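SusD-like carbohydrate binding protein (Bacteroides vulgatus, PDB 3LEW) probably binds carbohydrate at the outer membrane of Bacteroides as part of nutrient uptake. Local coordinates at residues S57-N62 with Y284-D289; T276-S281 with K328-D333; F307-P312 with W323-K328. One frame throughout, in Å; residues are numbered along the deposited sequence. Where two conformers were deposited one is given.

Contact 1: residues S57-N62 with Y284-D289; sequences SDVVLN and YSFNVD
Two N-H groups grip the buried carbonyl oxygen of Asp58: the indole NE1 of Trp403 and the backbone N of Asp289, the latter 3.1 Å from Asp58 O in an almost straight bond (172°). Val60 and Asn287 exchange two backbone bonds. Val60 N lies 2.9 Å from Asn287 O, while the return bond from Asn287 N to Val60 O is more bent (138°), consistent with Asn287 N also making a weak bond to Ser285 O, that of the inverse gamma turn centred on Phe286. Asn62 N meets Ser285 O in the carbonyl plane, on a lone pair, at 3.2 Å. Leu61 and Phe286 share a face, where Leu61 CD2 sits over the centre of the Phe286 ring, 4.3 Å from its centroid; Val59, though directed away overall, brings CG1 to 3.7 Å from Phe286 CD2. A water lies 2.8 Å from Asp58 OD1 and 2.7 Å from Asp289 OD2, separating two carboxylates whose like charges are probably eased by the salt bridge from Asp58 to Arg399; Asp289 OD1 accepts from Tyr291 N. Asn62 CG takes the crowded position between N and C, so that OD1 binds Lys64 N and ND2 binds Tyr283 O; an alanine here would lose both bonds and would probably loosen the turn toward Lys64 and the tie to Tyr283. The whole is a two-stranded antiparallel ribbon joining sequence-distant parts of the SusD-family fold.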
loop_
_atom_site.group_PDB
_atom_site.type_symbol
_atom_site.label_atom_id
_atom_site.label_comp_id
_atom_site.label_asym_id
_atom_site.label_seq_id
_atom_site.Cartn_x
_atom_site.Cartn_y
_atom_site.Cartn_z
ATOM N N SER A 57 -0.625 -3.313 13.234
ATOM C CA SER A 57 -1.190 -3.272 14.568
ATOM C C SER A 57 -2.684 -3.181 14.573
ATOM O O SER A 57 -3.273 -3.287 15.652
ATOM C CB SER A 57 -0.615 -2.055 15.327
ATOM O OG SER A 57 0.807 -2.195 15.481
ATOM N N ASP A 58 -3.293 -2.885 13.422
ATOM C CA ASP A 58 -4.703 -2.443 13.424
ATOM C C ASP A 58 -5.727 -3.383 12.806
ATOM O O ASP A 58 -6.966 -3.060 12.765
ATOM C CB ASP A 58 -4.796 -1.078 12.767
ATOM C CG ASP A 58 -3.871 -0.070 13.424
ATOM O OD1 ASP A 58 -3.854 -0.085 14.679
ATOM O OD2 ASP A 58 -3.127 0.636 12.685
ATOM N N VAL A 59 -5.255 -4.524 12.338
ATOM C CA VAL A 59 -6.091 -5.480 11.595
ATOM C C VAL A 59 -6.012 -6.833 12.278
ATOM O O VAL A 59 -4.920 -7.277 12.637
ATOM C CB VAL A 59 -5.617 -5.575 10.110
ATOM C CG1 VAL A 59 -6.311 -6.723 9.331
ATOM C CG2 VAL A 59 -5.822 -4.207 9.402
ATOM N N VAL A 60 -7.181 -7.441 12.495
ATOM C CA VAL A 60 -7.365 -8.796 12.982
ATOM C C VAL A 60 -7.930 -9.658 11.846
ATOM O O VAL A 60 -9.024 -9.330 11.337
ATOM C CB VAL A 60 -8.432 -8.797 14.132
ATOM C CG1 VAL A 60 -8.659 -10.190 14.687
ATOM C CG2 VAL A 60 -8.060 -7.801 15.268
ATOM N N LEU A 61 -7.263 -10.747 11.507
ATOM C CA LEU A 61 -7.745 -11.686 10.509
ATOM C C LEU A 61 -8.620 -12.765 11.166
ATOM O O LEU A 61 -8.297 -13.302 12.243
ATOM C CB LEU A 61 -6.584 -12.311 9.736
ATOM C CG LEU A 61 -6.150 -11.627 8.445
ATOM C CD1 LEU A 61 -7.157 -11.776 7.298
ATOM C CD2 LEU A 61 -5.799 -10.099 8.665
ATOM N N ASN A 62 -9.730 -13.092 10.507
ATOM C CA ASN A 62 -10.459 -14.292 10.876
ATOM C C ASN A 62 -9.746 -15.534 10.319
ATOM O O ASN A 62 -8.600 -15.476 9.839
ATOM C CB ASN A 62 -11.998 -14.174 10.566
ATOM C CG ASN A 62 -12.319 -14.237 9.090
ATOM O OD1 ASN A 62 -11.470 -14.657 8.297
ATOM N ND2 ASN A 62 -13.544 -13.831 8.707
ATOM N N TYR A 284 -14.732 -12.019 4.312
ATOM C CA TYR A 284 -14.966 -10.966 5.321
ATOM C C TYR A 284 -13.893 -11.001 6.422
ATOM O O TYR A 284 -14.209 -11.012 7.613
ATOM C CB TYR A 284 -16.387 -11.084 5.920
ATOM C CG TYR A 284 -16.896 -12.473 6.092
ATOM C CD1 TYR A 284 -17.529 -13.133 5.054
ATOM C CD2 TYR A 284 -16.756 -13.149 7.315
ATOM C CE1 TYR A 284 -17.990 -14.445 5.191
ATOM C CE2 TYR A 284 -17.209 -14.454 7.456
ATOM C CZ TYR A 284 -17.831 -15.087 6.410
ATOM O OH TYR A 284 -18.347 -16.380 6.570
ATOM N N SER A 285 -12.632 -11.006 6.019
ATOM C CA SER A 285 -11.557 -11.453 6.929
ATOM C C SER A 285 -10.714 -10.337 7.543
ATOM O O SER A 285 -10.124 -10.547 8.609
ATOM C CB SER A 285 -10.640 -12.428 6.204
ATOM O OG SER A 285 -10.125 -11.842 5.003
ATOM N N PHE A 286 -10.668 -9.188 6.875
ATOM C CA PHE A 286 -9.895 -8.000 7.353
ATOM C C PHE A 286 -10.694 -7.217 8.378
ATOM O O PHE A 286 -11.294 -6.192 8.080
ATOM C CB PHE A 286 -9.430 -7.137 6.171
ATOM C CG PHE A 286 -8.136 -7.599 5.570
ATOM C CD1 PHE A 286 -8.041 -8.841 4.966
ATOM C CD2 PHE A 286 -6.999 -6.845 5.672
ATOM C CE1 PHE A 286 -6.818 -9.325 4.424
ATOM C CE2 PHE A 286 -5.787 -7.326 5.140
ATOM C CZ PHE A 286 -5.714 -8.549 4.528
ATOM N N ASN A 287 -10.719 -7.740 9.606
ATOM C CA ASN A 287 -11.491 -7.124 10.645
ATOM C C ASN A 287 -10.592 -6.170 11.423
ATOM O O ASN A 287 -9.364 -6.094 11.185
ATOM C CB ASN A 287 -12.132 -8.190 11.476
ATOM C CG ASN A 287 -13.152 -8.980 10.667
ATOM O OD1 ASN A 287 -14.223 -8.463 10.369
ATOM N ND2 ASN A 287 -12.801 -10.215 10.280
ATOM N N VAL A 288 -11.206 -5.459 12.338
ATOM C CA VAL A 288 -10.539 -4.324 12.965
ATOM C C VAL A 288 -10.098 -4.694 14.392
ATOM O O VAL A 288 -10.843 -5.322 15.132
ATOM C CB VAL A 288 -11.468 -3.105 12.986
ATOM C CG1 VAL A 288 -10.749 -1.888 13.599
ATOM C CG2 VAL A 288 -12.010 -2.803 11.597
ATOM N N ASP A 289 -8.903 -4.283 14.793
ATOM C CA ASP A 289 -8.574 -4.292 16.247
ATOM C C ASP A 289 -9.593 -3.415 16.975
ATOM O O ASP A 289 -9.678 -2.208 16.729
ATOM C CB ASP A 289 -7.177 -3.715 16.461
ATOM C CG ASP A 289 -6.732 -3.712 17.917
ATOM O OD1 ASP A 289 -7.494 -4.176 18.808
ATOM O OD2 ASP A 289 -5.599 -3.226 18.164
HETATM O O HOH W 1 -4.581 -0.910 17.201
#

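Contact 2: residues T276-S281 with K328-D333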
loop_
_atom_site.group_PDB
_atom_site.type_symbol
_atom_site.label_atom_id
_atom_site.label_comp_id
_atom_site.label_asym_id
_atom_site.label_seq_id
_atom_site.Cartn_x
_atom_site.Cartn_y
_atom_site.Cartn_z
ATOM N N THR A 276 -16.149 -6.602 4.914
ATOM C CA THR A 276 -16.547 -7.384 6.080
ATOM C C THR A 276 -18.011 -7.143 6.428
ATOM O O THR A 276 -18.483 -7.556 7.498
ATOM C CB THR A 276 -15.671 -7.057 7.290
ATOM O OG1 THR A 276 -15.727 -5.639 7.580
ATOM C CG2 THR A 276 -14.202 -7.469 7.004
ATOM N N THR A 277 -18.718 -6.451 5.535
ATOM C CA THR A 277 -20.103 -6.042 5.815
ATOM C C THR A 277 -21.169 -6.409 4.764
ATOM O O THR A 277 -22.355 -6.527 5.104
ATOM C CB THR A 277 -20.202 -4.536 6.151
ATOM O OG1 THR A 277 -19.836 -3.749 5.011
ATOM C CG2 THR A 277 -19.355 -4.153 7.383
ATOM N N THR A 278 -20.800 -6.525 3.478
ATOM C CA THR A 278 -21.778 -6.877 2.457
ATOM C C THR A 278 -22.134 -8.377 2.459
ATOM O O THR A 278 -21.255 -9.234 2.374
ATOM C CB THR A 278 -21.292 -6.518 1.020
ATOM O OG1 THR A 278 -20.831 -5.161 1.018
ATOM C CG2 THR A 278 -22.417 -6.709 -0.012
ATOM N N LYS A 279 -23.421 -8.700 2.533
ATOM C CA LYS A 279 -23.861 -10.076 2.337
ATOM C C LYS A 279 -23.450 -10.548 0.965
ATOM O O LYS A 279 -23.824 -9.926 -0.032
ATOM C CB LYS A 279 -25.382 -10.177 2.446
ATOM C CG LYS A 279 -25.882 -9.857 3.832
ATOM C CD LYS A 279 -27.442 -9.799 3.845
ATOM C CE LYS A 279 -27.952 -8.845 4.940
ATOM N NZ LYS A 279 -28.344 -9.595 6.168
ATOM N N GLY A 280 -22.690 -11.645 0.925
ATOM C CA GLY A 280 -22.104 -12.129 -0.330
ATOM C C GLY A 280 -20.588 -12.055 -0.396
ATOM O O GLY A 280 -19.993 -12.717 -1.245
ATOM N N SER A 281 -19.940 -11.241 0.449
ATOM C CA SER A 281 -18.480 -11.293 0.548
ATOM C C SER A 281 -18.047 -12.673 1.039
ATOM O O SER A 281 -18.668 -13.243 1.898
ATOM C CB SER A 281 -17.969 -10.222 1.520
ATOM O OG SER A 281 -16.586 -10.376 1.756
ATOM N N LYS A 328 -15.595 0.745 5.625
ATOM C CA LYS A 328 -14.782 1.528 4.661
ATOM C C LYS A 328 -14.795 0.956 3.239
ATOM O O LYS A 328 -15.104 1.680 2.280
ATOM C CB LYS A 328 -13.337 1.642 5.170
ATOM C CG LYS A 328 -12.431 2.536 4.363
ATOM C CD LYS A 328 -11.103 2.744 5.062
ATOM C CE LYS A 328 -10.176 3.572 4.227
ATOM N NZ LYS A 328 -8.866 3.870 4.876
ATOM N N PHE A 329 -14.453 -0.329 3.112
ATOM C CA PHE A 329 -14.353 -0.995 1.811
ATOM C C PHE A 329 -15.580 -1.889 1.610
ATOM O O PHE A 329 -15.871 -2.766 2.450
ATOM C CB PHE A 329 -13.131 -1.872 1.721
ATOM C CG PHE A 329 -11.853 -1.133 1.792
ATOM C CD1 PHE A 329 -11.303 -0.606 0.659
ATOM C CD2 PHE A 329 -11.188 -0.996 3.005
ATOM C CE1 PHE A 329 -10.092 0.090 0.699
ATOM C CE2 PHE A 329 -9.980 -0.338 3.071
ATOM C CZ PHE A 329 -9.432 0.214 1.886
ATOM N N ARG A 330 -16.332 -1.616 0.544
ATOM C CA ARG A 330 -17.414 -2.484 0.134
ATOM C C ARG A 330 -17.421 -2.725 -1.348
ATOM O O ARG A 330 -17.092 -1.858 -2.085
ATOM C CB ARG A 330 -18.762 -1.903 0.544
ATOM C CG ARG A 330 -18.838 -1.563 2.006
ATOM C CD ARG A 330 -20.221 -1.069 2.442
ATOM N NE ARG A 330 -20.801 0.032 1.669
ATOM C CZ ARG A 330 -20.505 1.325 1.867
ATOM N NH1 ARG A 330 -19.607 1.687 2.794
ATOM N NH2 ARG A 330 -21.105 2.247 1.149
ATOM N N PHE A 331 -17.810 -3.924 -1.777
ATOM C CA PHE A 331 -18.033 -4.167 -3.192
ATOM C C PHE A 331 -18.935 -3.083 -3.779
ATOM O O PHE A 331 -19.922 -2.652 -3.174
ATOM C CB PHE A 331 -18.722 -5.538 -3.412
ATOM C CG PHE A 331 -17.767 -6.722 -3.468
ATOM C CD1 PHE A 331 -17.109 -7.032 -4.644
ATOM C CD2 PHE A 331 -17.550 -7.545 -2.344
ATOM C CE1 PHE A 331 -16.264 -8.113 -4.707
ATOM C CE2 PHE A 331 -16.694 -8.605 -2.410
ATOM C CZ PHE A 331 -16.072 -8.914 -3.600
ATOM N N ARG A 332 -18.589 -2.637 -4.970
ATOM C CA ARG A 332 -19.444 -1.726 -5.736
ATOM C C ARG A 332 -20.620 -2.468 -6.331
ATOM O O ARG A 332 -21.774 -2.044 -6.199
ATOM C CB ARG A 332 -18.644 -0.994 -6.808
ATOM C CG ARG A 332 -19.483 0.032 -7.541
ATOM C CD ARG A 332 -18.652 0.793 -8.537
ATOM N NE ARG A 332 -18.437 0.019 -9.780
ATOM C CZ ARG A 332 -17.263 -0.440 -10.210
ATOM N NH1 ARG A 332 -16.185 -0.281 -9.509
ATOM N NH2 ARG A 332 -17.171 -1.068 -11.362
ATOM N N ASP A 333 -20.342 -3.618 -6.945
ATOM C CA ASP A 333 -21.367 -4.454 -7.575
ATOM C C ASP A 333 -21.189 -5.843 -6.970
ATOM O O ASP A 333 -20.246 -6.539 -7.304
ATOM C CB ASP A 333 -21.147 -4.459 -9.107
ATOM C CG ASP A 333 -22.170 -5.289 -9.857
ATOM O OD1 ASP A 333 -22.858 -6.143 -9.222
ATOM O OD2 ASP A 333 -22.267 -5.083 -11.107
HETATM O O HOH W 2 -16.941 -3.575 4.847
HETATM O O HOH W 3 -21.651 -3.631 -1.196
#
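A type II beta turn, Thr278 to Ser281, shapes one of the two loops that meet here; the other is the irregular chain leading away from strand 321-326. The turn is closed by Ser281 N, 3.1 Å from Thr278 O, and Gly280 fills its third position, where a positive phi of 114° would jam a side chain against the preceding carbonyl oxygen. Water carries the polar link between the loops. One molecule accepts from Thr276 N and from Thr277 OG1 and donates to Phe329 O, 2.7 Å away. Thr277 OG1 lies between the backbone N and the carbonyl carbon (chi1 65°), which brings this short hydroxyl to the same water as Thr276 N. A second water donates to both Thr278 OG1 and Phe331 O. Asp275, the residue before Thr276, reinforces this second bridge, because its OD2 is hydrogen-bonded to Thr278 OG1 and also to Phe331 N. Direct contact is van der Waals in character. The aliphatic part of Arg330 runs obliquely past Thr277, with CD 3.7 Å from Thr277 OG1, and crosses Thr278 at about a right angle. A bend at chi3 (-52°) turns the guanidinium aside, where NH2 reaches Lys243 O and NH1 reaches Ser327 O. The ring of Phe331 approaches Ser281 loosely, its CE2 4.4 Å from both CA and CB of Ser281.

Contact 3: residues F307-P312 with W323-K328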
loop_
_atom_site.group_PDB
_atom_site.type_symbol
_atom_site.label_atom_id
_atom_site.label_comp_id
_atom_site.label_asym_id
_atom_site.label_seq_id
_atom_site.Cartn_x
_atom_site.Cartn_y
_atom_site.Cartn_z
ATOM N N PHE A 307 -17.719 -0.769 13.857
ATOM C CA PHE A 307 -18.789 -1.282 14.690
ATOM C C PHE A 307 -18.767 -2.798 14.749
ATOM O O PHE A 307 -18.313 -3.447 13.830
ATOM C CB PHE A 307 -20.161 -0.828 14.157
ATOM C CG PHE A 307 -20.367 -1.116 12.693
ATOM C CD1 PHE A 307 -20.897 -2.344 12.282
ATOM C CD2 PHE A 307 -20.003 -0.198 11.736
ATOM C CE1 PHE A 307 -21.085 -2.628 10.963
ATOM C CE2 PHE A 307 -20.170 -0.481 10.381
ATOM C CZ PHE A 307 -20.709 -1.716 10.007
ATOM N N TRP A 308 -19.279 -3.337 15.858
ATOM C CA TRP A 308 -19.453 -4.789 16.006
ATOM C C TRP A 308 -20.509 -5.299 15.057
ATOM O O TRP A 308 -21.573 -4.685 14.902
ATOM C CB TRP A 308 -19.912 -5.126 17.426
ATOM C CG TRP A 308 -18.978 -4.748 18.521
ATOM C CD1 TRP A 308 -19.209 -3.823 19.500
ATOM C CD2 TRP A 308 -17.669 -5.300 18.788
ATOM N NE1 TRP A 308 -18.126 -3.749 20.341
ATOM C CE2 TRP A 308 -17.163 -4.635 19.926
ATOM C CE3 TRP A 308 -16.882 -6.269 18.169
ATOM C CZ2 TRP A 308 -15.925 -4.929 20.469
ATOM C CZ3 TRP A 308 -15.648 -6.564 18.701
ATOM C CH2 TRP A 308 -15.173 -5.883 19.842
ATOM N N ALA A 309 -20.270 -6.454 14.472
ATOM C CA ALA A 309 -21.294 -7.136 13.709
ATOM C C ALA A 309 -20.942 -8.599 13.607
ATOM O O ALA A 309 -19.753 -8.996 13.642
ATOM C CB ALA A 309 -21.451 -6.508 12.252
ATOM N N THR A 310 -21.962 -9.401 13.391
ATOM C CA THR A 310 -21.776 -10.796 13.056
ATOM C C THR A 310 -21.341 -10.909 11.574
ATOM O O THR A 310 -21.480 -9.951 10.779
ATOM C CB THR A 310 -23.077 -11.593 13.317
ATOM O OG1 THR A 310 -24.184 -10.906 12.719
ATOM C CG2 THR A 310 -23.344 -11.730 14.822
ATOM N N ASP A 311 -20.838 -12.086 11.204
ATOM C CA ASP A 311 -20.328 -12.334 9.836
ATOM C C ASP A 311 -21.432 -12.040 8.805
ATOM O O ASP A 311 -22.593 -12.422 8.993
ATOM C CB ASP A 311 -19.836 -13.763 9.694
ATOM C CG ASP A 311 -18.566 -14.058 10.528
ATOM O OD1 ASP A 311 -17.799 -13.129 10.865
ATOM O OD2 ASP A 311 -18.335 -15.259 10.788
ATOM N N PRO A 312 -21.086 -11.307 7.739
ATOM C CA PRO A 312 -22.134 -10.871 6.809
ATOM C C PRO A 312 -22.741 -12.089 6.099
ATOM O O PRO A 312 -22.030 -12.957 5.595
ATOM C CB PRO A 312 -21.394 -9.924 5.847
ATOM C CG PRO A 312 -19.975 -10.344 5.947
ATOM C CD PRO A 312 -19.760 -10.824 7.356
ATOM N N TRP A 323 -17.233 -9.478 15.499
ATOM C CA TRP A 323 -15.918 -8.929 15.259
ATOM C C TRP A 323 -16.130 -7.450 14.949
ATOM O O TRP A 323 -17.224 -7.047 14.535
ATOM C CB TRP A 323 -15.257 -9.599 14.059
ATOM C CG TRP A 323 -15.081 -11.103 14.145
ATOM C CD1 TRP A 323 -16.056 -12.041 14.274
ATOM C CD2 TRP A 323 -13.847 -11.818 14.106
ATOM N NE1 TRP A 323 -15.519 -13.288 14.322
ATOM C CE2 TRP A 323 -14.162 -13.191 14.182
ATOM C CE3 TRP A 323 -12.511 -11.440 13.957
ATOM C CZ2 TRP A 323 -13.180 -14.195 14.179
ATOM C CZ3 TRP A 323 -11.522 -12.450 13.937
ATOM C CH2 TRP A 323 -11.874 -13.802 14.033
HETATM N N MSE A 324 -15.092 -6.636 15.090
HETATM C CA MSE A 324 -15.199 -5.221 14.765
HETATM C C MSE A 324 -15.007 -5.074 13.245
HETATM O O MSE A 324 -13.981 -5.481 12.711
HETATM C CB MSE A 324 -14.191 -4.413 15.601
HETATM C CG MSE A 324 -14.241 -2.868 15.387
HETATM SE SE MSE A 324 -15.682 -1.995 16.291
HETATM C CE MSE A 324 -15.018 -2.218 18.076
ATOM N N ARG A 325 -16.002 -4.523 12.585
ATOM C CA ARG A 325 -15.987 -4.319 11.157
ATOM C C ARG A 325 -15.708 -2.884 10.828
ATOM O O ARG A 325 -15.969 -1.987 11.617
ATOM C CB ARG A 325 -17.357 -4.671 10.550
ATOM C CG ARG A 325 -17.993 -5.927 11.025
ATOM C CD ARG A 325 -17.144 -7.162 10.769
ATOM N NE ARG A 325 -17.774 -8.296 11.439
ATOM C CZ ARG A 325 -17.520 -9.581 11.168
ATOM N NH1 ARG A 325 -16.607 -9.937 10.274
ATOM N NH2 ARG A 325 -18.109 -10.512 11.864
ATOM N N ASN A 326 -15.140 -2.670 9.631
ATOM C CA ASN A 326 -15.025 -1.358 9.041
ATOM C C ASN A 326 -15.902 -1.323 7.773
ATOM O O ASN A 326 -15.695 -2.121 6.875
ATOM C CB ASN A 326 -13.548 -1.062 8.684
ATOM C CG ASN A 326 -13.264 0.413 8.515
ATOM O OD1 ASN A 326 -14.194 1.244 8.254
ATOM N ND2 ASN A 326 -11.978 0.776 8.663
ATOM N N SER A 327 -16.896 -0.429 7.730
ATOM C CA SER A 327 -17.685 -0.241 6.509
ATOM C C SER A 327 -16.862 0.423 5.373
ATOM O O SER A 327 -17.374 0.611 4.250
ATOM C CB SER A 327 -18.948 0.549 6.819
ATOM O OG SER A 327 -18.619 1.856 7.250
ATOM N N LYS A 328 -15.595 0.745 5.625
ATOM C CA LYS A 328 -14.782 1.528 4.661
ATOM C C LYS A 328 -14.795 0.956 3.239
ATOM O O LYS A 328 -15.104 1.680 2.280
ATOM C CB LYS A 328 -13.337 1.642 5.170
ATOM C CG LYS A 328 -12.431 2.536 4.363
ATOM C CD LYS A 328 -11.103 2.744 5.062
ATOM C CE LYS A 328 -10.176 3.572 4.227
ATOM N NZ LYS A 328 -8.866 3.870 4.876
HETATM O O HOH W 4 -15.207 -12.710 10.903
#
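Trp308 lays its indole across Met324, present as selenomethionine, on one face of the strand pair. Met324 CG starts anti to the backbone N (chi1 -178°), and bends at the next two torsions carry the methyl CE over the six-membered ring, 3.9 Å from its centroid. SE approaches the five-membered ring more obliquely, a Met-aromatic contact that a long, flexible side chain makes easily, while the benzo edge of Trp308 abuts the backbone joining Trp323 to Met324. The two strands, 306-309 and 321-326, form an antiparallel beta hairpin: Phe307 pairs with Arg325 through two backbone bonds, the straighter running from Arg325 N to Phe307 O (2.8 Å), and Ala309 pairs likewise with Trp323. On the other face, Arg325 bends at chi2 so that its guanidinium turns its edge to strand 306-309. NE and NH2 both grip Ala309 O side-on, at 3.0 and 2.9 Å, which with Trp323 N gives that oxygen three donors. The methyl of Ala309 is small enough to let Arg325 CG pass at 3.7 Å. NH2 also forms a salt bridge with Asp311 OD1 at 2.8 Å, the carboxylate standing 78° from the guanidinium plane and met from above its own plane. Trp323 CB covers one guanidinium face. Phe307 lies with a ring face over Arg325 O, and Ser327 CB touches the ring's edge at CE2, 3.9 Å away.

Overall arrangement
From the N terminus, residues 57-62 pair with 284-289, so contact 1 closes a loop of some 220 residues, about half of them helical. Segment 276-281 lies inside that loop but finds its partner, 328-333, beyond it, closing a loop of 46 residues, so contacts 1 and 2 cross. Contact 3 opens after contact 1 has closed, closes the 10-residue connection of the hairpin and is nested within the loop of contact 2, with which it shares Lys328. The centres of contacts 1 and 3 are about 10 Å apart, and a backbone hydrogen bond links Val288 N to Met324 O. Together the three tie an early strand and the loop after helix 271-274 to the hairpin edge of the four-stranded mixed sheet.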